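PDB 2PX0: flagellar biosynthesis protein FlhF from Bacillus subtilis, which binds GTP as a homodimeric GTPase of the signal-recognition-particle family and is necessary for building the flagellum. Local coordinates for residues H104-L110 and D184-T190; F173-K177 and I208-I214; Q86-C90 and V291-C295. Residue numbers count along the deposited sequence, not the author numbering.

Contact 1. Residues H104-L110 and D184-T190; sequences HSKYIVL and DHVFVDT
Apolar pairs on two faces form the middle of this parallel strand pair. On one face Y107 CD1 lies 3.6 Å from V186 CB and V109 CG2 3.8 Å from V188 CB, with both valines of strand 185-189 t; on the other, I108 CB meets F187 CD2 at 3.9 Å, both side chains m, and L110 follows. Helix 118-132 packs on the face of F187 and L110. Residues 107-110 and 185-189 are extended (Y107 phi/psi -117/123), whereas K106 before them is not (-79/-25). The strand segments run 18° apart, axes 4.6 Å at closest, and Y107, I108 and V109 pair with V186, F187 and V188 at CA-CA distances of 4.7 to 4.8 Å. Backbone hydrogen bonds run from V186 N to K106 O (2.4 Å, very short), I108 N to V186 O (2.8 Å), V188 N to I108 O (2.7 Å) and, weakly, L110 N to V188 O (3.3 Å). Farther out, K106 NZ hydrogen-bonds to S181 O. T190 OG1, chi1 p, donates a hydrogen bond to L110 O at 2.8 Å, and D189 OD2 is hydrogen-bonded to T119 OG1. These are two neighbouring inner strands of an SRP-type P-loop GTPase; strand 107-112 leads into the P-loop. The apolar middle thus gives way to D189 and T190, probably part of the GTP site, the D189 side chain about 4 Å from the bound magnesium.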
loop_
_atom_site.group_PDB
_atom_site.type_symbol
_atom_site.label_atom_id
_atom_site.label_comp_id
_atom_site.label_asym_id
_atom_site.label_seq_id
_atom_site.Cartn_x
_atom_site.Cartn_y
_atom_site.Cartn_z
ATOM N N HIS A 104 24.069 6.213 -11.555
ATOM C CA HIS A 104 25.176 6.948 -12.170
ATOM C C HIS A 104 25.091 8.453 -11.942
ATOM O O HIS A 104 25.968 9.045 -11.322
ATOM C CB HIS A 104 25.211 6.701 -13.678
ATOM C CG HIS A 104 25.764 5.365 -14.063
ATOM N ND1 HIS A 104 27.024 4.946 -13.688
ATOM C CD2 HIS A 104 25.238 4.363 -14.806
ATOM C CE1 HIS A 104 27.250 3.744 -14.186
ATOM N NE2 HIS A 104 26.182 3.367 -14.869
ATOM N N SER A 105 24.034 9.061 -12.476
ATOM C CA SER A 105 23.809 10.497 -12.367
ATOM C C SER A 105 24.123 11.072 -10.992
ATOM O O SER A 105 24.188 10.356 -9.991
ATOM C CB SER A 105 22.362 10.829 -12.735
ATOM O OG SER A 105 22.070 10.399 -14.052
ATOM N N LYS A 106 24.311 12.383 -10.958
ATOM C CA LYS A 106 24.629 13.084 -9.730
ATOM C C LYS A 106 23.376 13.298 -8.895
ATOM O O LYS A 106 23.451 13.437 -7.671
ATOM C CB LYS A 106 25.280 14.426 -10.069
ATOM C CG LYS A 106 25.598 15.309 -8.872
ATOM C CD LYS A 106 26.512 16.462 -9.265
ATOM C CE LYS A 106 27.883 15.931 -9.714
ATOM N NZ LYS A 106 28.857 17.017 -10.018
ATOM N N TYR A 107 22.221 13.314 -9.555
ATOM C CA TYR A 107 20.961 13.530 -8.860
ATOM C C TYR A 107 20.029 12.332 -8.976
ATOM O O TYR A 107 19.695 11.892 -10.076
ATOM C CB TYR A 107 20.302 14.785 -9.414
ATOM C CG TYR A 107 21.240 15.967 -9.388
ATOM C CD1 TYR A 107 21.489 16.664 -8.203
ATOM C CD2 TYR A 107 21.927 16.356 -10.538
ATOM C CE1 TYR A 107 22.402 17.715 -8.166
ATOM C CE2 TYR A 107 22.843 17.403 -10.510
ATOM C CZ TYR A 107 23.076 18.074 -9.324
ATOM O OH TYR A 107 24.003 19.089 -9.301
ATOM N N ILE A 108 19.617 11.810 -7.824
ATOM C CA ILE A 108 18.728 10.656 -7.765
ATOM C C ILE A 108 17.378 11.067 -7.183
ATOM O O ILE A 108 17.283 11.445 -6.014
ATOM C CB ILE A 108 19.331 9.546 -6.880
ATOM C CG1 ILE A 108 20.722 9.159 -7.392
ATOM C CG2 ILE A 108 18.408 8.345 -6.850
ATOM C CD1 ILE A 108 20.751 8.641 -8.822
ATOM N N VAL A 109 16.334 10.986 -7.998
ATOM C CA VAL A 109 15.001 11.369 -7.552
ATOM C C VAL A 109 14.024 10.197 -7.411
ATOM O O VAL A 109 13.973 9.298 -8.263
ATOM C CB VAL A 109 14.403 12.433 -8.503
ATOM C CG1 VAL A 109 12.935 12.691 -8.175
ATOM C CG2 VAL A 109 15.204 13.721 -8.389
ATOM N N LEU A 110 13.258 10.208 -6.322
ATOM C CA LEU A 110 12.275 9.166 -6.074
ATOM C C LEU A 110 10.910 9.769 -5.774
ATOM O O LEU A 110 10.761 10.535 -4.822
ATOM C CB LEU A 110 12.678 8.299 -4.888
ATOM C CG LEU A 110 13.995 7.534 -4.804
ATOM C CD1 LEU A 110 13.716 6.252 -4.011
ATOM C CD2 LEU A 110 14.540 7.198 -6.179
ATOM N N ASP A 184 29.185 13.749 -5.593
ATOM C CA ASP A 184 28.978 12.700 -6.577
ATOM C C ASP A 184 27.490 12.538 -6.829
ATOM O O ASP A 184 26.968 12.916 -7.880
ATOM C CB ASP A 184 29.534 11.364 -6.087
ATOM C CG ASP A 184 31.020 11.410 -5.835
ATOM O OD1 ASP A 184 31.756 11.980 -6.674
ATOM O OD2 ASP A 184 31.457 10.866 -4.800
ATOM N N HIS A 185 26.815 11.976 -5.836
ATOM C CA HIS A 185 25.387 11.729 -5.913
ATOM C C HIS A 185 24.605 12.561 -4.909
ATOM O O HIS A 185 25.059 12.819 -3.788
ATOM C CB HIS A 185 25.120 10.249 -5.669
ATOM C CG HIS A 185 25.797 9.352 -6.654
ATOM N ND1 HIS A 185 26.000 8.009 -6.424
ATOM C CD2 HIS A 185 26.314 9.606 -7.879
ATOM C CE1 HIS A 185 26.616 7.474 -7.463
ATOM N NE2 HIS A 185 26.817 8.422 -8.359
ATOM N N VAL A 186 23.419 12.983 -5.326
ATOM C CA VAL A 186 22.549 13.771 -4.475
ATOM C C VAL A 186 21.194 13.066 -4.469
ATOM O O VAL A 186 20.499 13.004 -5.488
ATOM C CB VAL A 186 22.385 15.181 -5.024
ATOM C CG1 VAL A 186 21.697 16.050 -3.998
ATOM C CG2 VAL A 186 23.733 15.741 -5.405
ATOM N N PHE A 187 20.827 12.520 -3.319
ATOM C CA PHE A 187 19.565 11.811 -3.199
ATOM C C PHE A 187 18.397 12.722 -2.808
ATOM O O PHE A 187 18.337 13.249 -1.690
ATOM C CB PHE A 187 19.723 10.654 -2.208
ATOM C CG PHE A 187 20.748 9.637 -2.635
ATOM C CD1 PHE A 187 22.110 9.877 -2.450
ATOM C CD2 PHE A 187 20.360 8.464 -3.283
ATOM C CE1 PHE A 187 23.078 8.962 -2.907
ATOM C CE2 PHE A 187 21.323 7.545 -3.744
ATOM C CZ PHE A 187 22.683 7.799 -3.556
ATOM N N VAL A 188 17.482 12.913 -3.760
ATOM C CA VAL A 188 16.301 13.749 -3.562
ATOM C C VAL A 188 15.064 12.929 -3.216
ATOM O O VAL A 188 14.708 11.998 -3.934
ATOM C CB VAL A 188 15.982 14.558 -4.816
ATOM C CG1 VAL A 188 14.805 15.475 -4.541
ATOM C CG2 VAL A 188 17.192 15.350 -5.245
ATOM N N ASP A 189 14.415 13.297 -2.115
ATOM C CA ASP A 189 13.208 12.631 -1.621
ATOM C C ASP A 189 12.057 13.574 -1.985
ATOM O O ASP A 189 12.266 14.782 -2.106
ATOM C CB ASP A 189 13.335 12.438 -0.094
ATOM C CG ASP A 189 12.172 11.652 0.530
ATOM O OD1 ASP A 189 11.444 10.950 -0.204
ATOM O OD2 ASP A 189 11.998 11.726 1.776
ATOM N N THR A 190 10.860 13.032 -2.197
ATOM C CA THR A 190 9.709 13.856 -2.573
ATOM C C THR A 190 8.468 13.536 -1.743
ATOM O O THR A 190 8.397 12.495 -1.099
ATOM C CB THR A 190 9.338 13.676 -4.068
ATOM O OG1 THR A 190 8.764 12.378 -4.261
ATOM C CG2 THR A 190 10.570 13.812 -4.947
#

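Contact 2. Residues F173-K177 and I208-I214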
loop_
_atom_site.group_PDB
_atom_site.type_symbol
_atom_site.label_atom_id
_atom_site.label_comp_id
_atom_site.label_asym_id
_atom_site.label_seq_id
_atom_site.Cartn_x
_atom_site.Cartn_y
_atom_site.Cartn_z
ATOM N N PHE A 173 15.347 24.692 -4.834
ATOM C CA PHE A 173 15.849 23.386 -5.237
ATOM C C PHE A 173 16.999 23.541 -6.226
ATOM O O PHE A 173 18.102 23.057 -5.987
ATOM C CB PHE A 173 14.746 22.545 -5.887
ATOM C CG PHE A 173 15.237 21.225 -6.412
ATOM C CD1 PHE A 173 15.533 20.185 -5.541
ATOM C CD2 PHE A 173 15.482 21.047 -7.771
ATOM C CE1 PHE A 173 16.070 18.988 -6.009
ATOM C CE2 PHE A 173 16.019 19.857 -8.248
ATOM C CZ PHE A 173 16.315 18.827 -7.365
ATOM N N GLN A 174 16.734 24.215 -7.340
ATOM C CA GLN A 174 17.754 24.424 -8.363
ATOM C C GLN A 174 19.061 24.900 -7.732
ATOM O O GLN A 174 20.142 24.482 -8.142
ATOM C CB GLN A 174 17.278 25.452 -9.393
ATOM C CG GLN A 174 17.914 25.282 -10.755
ATOM C CD GLN A 174 17.615 23.916 -11.356
ATOM O OE1 GLN A 174 16.461 23.470 -11.376
ATOM N NE2 GLN A 174 18.653 23.246 -11.857
ATOM N N GLN A 175 18.958 25.770 -6.731
ATOM C CA GLN A 175 20.139 26.279 -6.047
ATOM C C GLN A 175 20.864 25.163 -5.305
ATOM O O GLN A 175 22.065 24.953 -5.509
ATOM C CB GLN A 175 19.744 27.376 -5.065
ATOM C CG GLN A 175 19.660 28.749 -5.694
ATOM C CD GLN A 175 18.990 29.746 -4.783
ATOM O OE1 GLN A 175 19.201 29.726 -3.564
ATOM N NE2 GLN A 175 18.180 30.632 -5.362
ATOM N N ALA A 176 20.134 24.463 -4.438
ATOM C CA ALA A 176 20.699 23.354 -3.677
ATOM C C ALA A 176 21.270 22.369 -4.684
ATOM O O ALA A 176 22.347 21.810 -4.500
ATOM C CB ALA A 176 19.618 22.687 -2.848
ATOM N N LYS A 177 20.517 22.173 -5.754
ATOM C CA LYS A 177 20.895 21.289 -6.838
ATOM C C LYS A 177 22.224 21.782 -7.395
ATOM O O LYS A 177 23.038 21.002 -7.871
ATOM C CB LYS A 177 19.798 21.339 -7.909
ATOM C CG LYS A 177 20.053 20.551 -9.186
ATOM C CD LYS A 177 18.795 20.591 -10.055
ATOM C CE LYS A 177 19.010 19.963 -11.421
ATOM N NZ LYS A 177 19.916 20.786 -12.270
ATOM N N ILE A 208 10.791 20.114 -9.689
ATOM C CA ILE A 208 11.936 19.400 -10.246
ATOM C C ILE A 208 11.930 19.541 -11.767
ATOM O O ILE A 208 11.103 18.938 -12.450
ATOM C CB ILE A 208 11.913 17.909 -9.859
ATOM C CG1 ILE A 208 12.044 17.776 -8.336
ATOM C CG2 ILE A 208 13.051 17.172 -10.550
ATOM C CD1 ILE A 208 12.075 16.349 -7.838
ATOM N N PRO A 209 12.870 20.339 -12.311
ATOM C CA PRO A 209 13.030 20.614 -13.744
ATOM C C PRO A 209 13.089 19.383 -14.638
ATOM O O PRO A 209 12.183 19.157 -15.442
ATOM C CB PRO A 209 14.323 21.425 -13.796
ATOM C CG PRO A 209 15.104 20.896 -12.629
ATOM C CD PRO A 209 14.037 20.843 -11.560
ATOM N N PHE A 210 14.160 18.605 -14.495
ATOM C CA PHE A 210 14.394 17.384 -15.271
ATOM C C PHE A 210 15.301 17.619 -16.483
ATOM O O PHE A 210 14.883 18.163 -17.506
ATOM C CB PHE A 210 13.073 16.738 -15.733
ATOM C CG PHE A 210 12.246 16.153 -14.609
ATOM C CD1 PHE A 210 12.773 15.174 -13.765
ATOM C CD2 PHE A 210 10.929 16.576 -14.399
ATOM C CE1 PHE A 210 12.005 14.626 -12.728
ATOM C CE2 PHE A 210 10.153 16.033 -13.361
ATOM C CZ PHE A 210 10.694 15.058 -12.530
ATOM N N GLU A 211 16.559 17.205 -16.343
ATOM C CA GLU A 211 17.568 17.333 -17.390
ATOM C C GLU A 211 18.627 16.241 -17.250
ATOM O O GLU A 211 18.660 15.510 -16.262
ATOM C CB GLU A 211 18.247 18.704 -17.333
ATOM C CG GLU A 211 18.688 19.135 -15.952
ATOM C CD GLU A 211 17.545 19.751 -15.158
ATOM O OE1 GLU A 211 16.918 20.709 -15.673
ATOM O OE2 GLU A 211 17.275 19.285 -14.025
ATOM N N SER A 212 19.488 16.146 -18.255
ATOM C CA SER A 212 20.563 15.162 -18.307
ATOM C C SER A 212 21.107 14.728 -16.951
ATOM O O SER A 212 21.357 13.540 -16.725
ATOM C CB SER A 212 21.715 15.714 -19.151
ATOM O OG SER A 212 22.786 14.794 -19.223
ATOM N N SER A 213 21.288 15.692 -16.053
ATOM C CA SER A 213 21.834 15.429 -14.720
ATOM C C SER A 213 21.016 14.509 -13.799
ATOM O O SER A 213 21.581 13.848 -12.931
ATOM C CB SER A 213 22.097 16.767 -14.005
ATOM O OG SER A 213 20.944 17.610 -14.007
ATOM N N ILE A 214 19.702 14.460 -13.993
ATOM C CA ILE A 214 18.828 13.645 -13.151
ATOM C C ILE A 214 18.554 12.213 -13.632
ATOM O O ILE A 214 18.601 11.923 -14.826
ATOM C CB ILE A 214 17.481 14.372 -12.925
ATOM C CG1 ILE A 214 17.707 15.584 -12.023
ATOM C CG2 ILE A 214 16.471 13.443 -12.296
ATOM C CD1 ILE A 214 16.423 16.310 -11.638
#
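F173 extends its ring from helix 170-179 against the start of the 208-214 loop: I208 CG1 sits over one ring face, 4.5 Å from CE2, and P209 CD approaches the same CE2 to 4.0 Å. Both F173 and K177 are t at chi1; one helical turn apart, with K177 N hydrogen-bonded to F173 O at 2.6 Å, they reach the loop side by side. The K177 chain is extended as far as CE, which passes P209 CG at 4.2 Å and I214 CD1 at 4.5 Å, before chi4 turns to m. Its NZ forms a salt bridge with E211 OE2 at 3.5 Å and stands 3.8 Å from S213 OG. E211 OE2 also takes a weak hydrogen bond from F210 N (3.2 Å), and a type I turn from E211 to I214, closed by I214 N to E211 O at 2.7 Å, leads the chain into strand 214-221. The contact joins a helix to the loop that links helix 198-207 with that strand, on the sheet face carrying Y107 and V109. K177 also makes a cation-pi interaction with Y107. The end of K177, CE and NZ together, is therefore shared between the E211 carboxylate, the Y107 ring and apolar neighbours, so charge and packing act at one place.

Contact 3. Residues Q86-C90 and V291-C295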
loop_
_atom_site.group_PDB
_atom_site.type_symbol
_atom_site.label_atom_id
_atom_site.label_comp_id
_atom_site.label_asym_id
_atom_site.label_seq_id
_atom_site.Cartn_x
_atom_site.Cartn_y
_atom_site.Cartn_z
ATOM N N GLN A 86 8.476 -19.750 -18.910
ATOM C CA GLN A 86 9.126 -18.582 -18.348
ATOM C C GLN A 86 9.757 -17.796 -19.486
ATOM O O GLN A 86 9.653 -16.567 -19.536
ATOM C CB GLN A 86 10.176 -19.009 -17.321
ATOM C CG GLN A 86 9.631 -20.017 -16.323
ATOM C CD GLN A 86 10.497 -20.198 -15.086
ATOM O OE1 GLN A 86 11.682 -19.870 -15.093
ATOM N NE2 GLN A 86 9.907 -20.741 -14.020
ATOM N N GLU A 87 10.411 -18.506 -20.404
ATOM C CA GLU A 87 11.032 -17.868 -21.561
ATOM C C GLU A 87 9.951 -17.041 -22.267
ATOM O O GLU A 87 10.151 -15.879 -22.608
ATOM C CB GLU A 87 11.585 -18.929 -22.506
ATOM C CG GLU A 87 12.302 -18.376 -23.722
ATOM C CD GLU A 87 12.819 -19.471 -24.655
ATOM O OE1 GLU A 87 13.437 -20.440 -24.154
ATOM O OE2 GLU A 87 12.617 -19.360 -25.890
ATOM N N ILE A 88 8.789 -17.649 -22.469
ATOM C CA ILE A 88 7.666 -16.967 -23.100
ATOM C C ILE A 88 7.293 -15.708 -22.317
ATOM O O ILE A 88 7.288 -14.614 -22.860
ATOM C CB ILE A 88 6.441 -17.880 -23.171
ATOM C CG1 ILE A 88 6.744 -19.073 -24.070
ATOM C CG2 ILE A 88 5.252 -17.108 -23.694
ATOM C CD1 ILE A 88 5.582 -19.999 -24.251
ATOM N N LEU A 89 6.976 -15.876 -21.038
ATOM C CA LEU A 89 6.619 -14.749 -20.187
ATOM C C LEU A 89 7.689 -13.673 -20.244
ATOM O O LEU A 89 7.403 -12.475 -20.336
ATOM C CB LEU A 89 6.488 -15.194 -18.735
ATOM C CG LEU A 89 5.281 -16.009 -18.308
ATOM C CD1 LEU A 89 5.477 -16.446 -16.868
ATOM C CD2 LEU A 89 4.028 -15.181 -18.451
ATOM N N CYS A 90 8.935 -14.111 -20.175
ATOM C CA CYS A 90 10.034 -13.177 -20.178
ATOM C C CYS A 90 10.046 -12.328 -21.434
ATOM O O CYS A 90 10.285 -11.130 -21.366
ATOM C CB CYS A 90 11.354 -13.925 -20.027
ATOM S SG CYS A 90 12.573 -12.951 -19.150
ATOM N N VAL A 291 10.819 -13.256 -13.411
ATOM C CA VAL A 291 9.874 -14.291 -13.784
ATOM C C VAL A 291 10.058 -15.514 -12.905
ATOM O O VAL A 291 9.086 -16.173 -12.544
ATOM C CB VAL A 291 10.037 -14.705 -15.275
ATOM C CG1 VAL A 291 9.067 -15.827 -15.603
ATOM C CG2 VAL A 291 9.792 -13.507 -16.207
ATOM N N ARG A 292 11.301 -15.827 -12.554
ATOM C CA ARG A 292 11.552 -16.993 -11.710
ATOM C C ARG A 292 10.866 -16.811 -10.364
ATOM O O ARG A 292 10.717 -17.760 -9.604
ATOM C CB ARG A 292 13.056 -17.218 -11.501
ATOM C CG ARG A 292 13.796 -17.828 -12.689
ATOM C CD ARG A 292 15.188 -18.328 -12.269
ATOM N NE ARG A 292 16.077 -18.606 -13.400
ATOM C CZ ARG A 292 15.902 -19.586 -14.287
ATOM N NH1 ARG A 292 14.862 -20.409 -14.191
ATOM N NH2 ARG A 292 16.767 -19.739 -15.285
ATOM N N MET A 293 10.448 -15.584 -10.077
ATOM C CA MET A 293 9.766 -15.277 -8.825
ATOM C C MET A 293 8.245 -15.397 -8.959
ATOM O O MET A 293 7.534 -15.548 -7.967
ATOM C CB MET A 293 10.140 -13.877 -8.370
ATOM C CG MET A 293 11.593 -13.742 -8.050
ATOM S SD MET A 293 11.870 -12.270 -7.089
ATOM C CE MET A 293 13.021 -11.411 -8.117
ATOM N N LEU A 294 7.758 -15.313 -10.192
ATOM C CA LEU A 294 6.340 -15.455 -10.461
ATOM C C LEU A 294 5.971 -16.930 -10.382
ATOM O O LEU A 294 5.008 -17.306 -9.707
ATOM C CB LEU A 294 6.006 -14.957 -11.856
ATOM C CG LEU A 294 5.872 -13.462 -12.053
ATOM C CD1 LEU A 294 5.562 -13.178 -13.508
ATOM C CD2 LEU A 294 4.771 -12.942 -11.165
ATOM N N CYS A 295 6.739 -17.768 -11.078
ATOM C CA CYS A 295 6.475 -19.208 -11.100
ATOM C C CYS A 295 6.877 -19.948 -9.830
ATOM O O CYS A 295 7.290 -21.112 -9.887
ATOM C CB CYS A 295 7.177 -19.836 -12.289
ATOM S SG CYS A 295 6.718 -19.020 -13.787
#
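V291 is the main bump on helix 287-294, and it sits in the hollow between Q86, L89 and C90 on the last turn of helix 81-90. Its CG1 lies 3.8 Å from Q86 CB and 3.9 Å from L89 CD1, while its CG2 faces C90, 4.0 Å from CA and 4.1 Å from SG. At this point the two backbones come close, the CA atoms of Q86 and V291 being 6.3 Å apart. Q86 projects the other way: its long side chain, m then t, reaches past V291 along the opposing helix, so that NE2 comes to 3.4 Å from C295 CB and OE1 to 3.3 Å from R292 NH1, at an angle too poor for a hydrogen bond. C295, just past the helix, fills in beside L89, with SG 4.2 Å from L89 CD1. F259 of helix 256-263 touches both L89 and L294, and T62 of helix 56-71 also meets L89, so the pair belongs to a wider packing of helices. The contact joins the N domain to the C-terminal helix of the GTPase domain, a pairing consistent with the NG architecture of SRP GTPases. No hydrogen bond or salt bridge crosses between these segments; the fit rests on shape, V291 among Q86, L89 and C90, with the buried Q86 amide packed between C295 CB and R292 NH1.

Overall arrangement
Contacts 1 and 2 adjoin, their centres 9 Å apart, and touch through Y107, whose OH probably hydrogen-bonds to K177 O and whose CB packs on I214. Their segments alternate along the chain: strand 107-112, helix 170-179, strand 185-189, then the loop into strand 214-221. Contact 1 joins two strands within the central parallel sheet of the GTPase domain; contact 2 sets helix 170-179 against the loop entering a third. Contact 3 lies on the opposite side of the chain's centre, about 32 Å from contact 1 and 37 Å from contact 2, centre to centre. Its segments, 86-90 and 291-295, bracket the others in sequence, so the C-terminal end of the GTPase domain packs on the N domain, well away from contact 1.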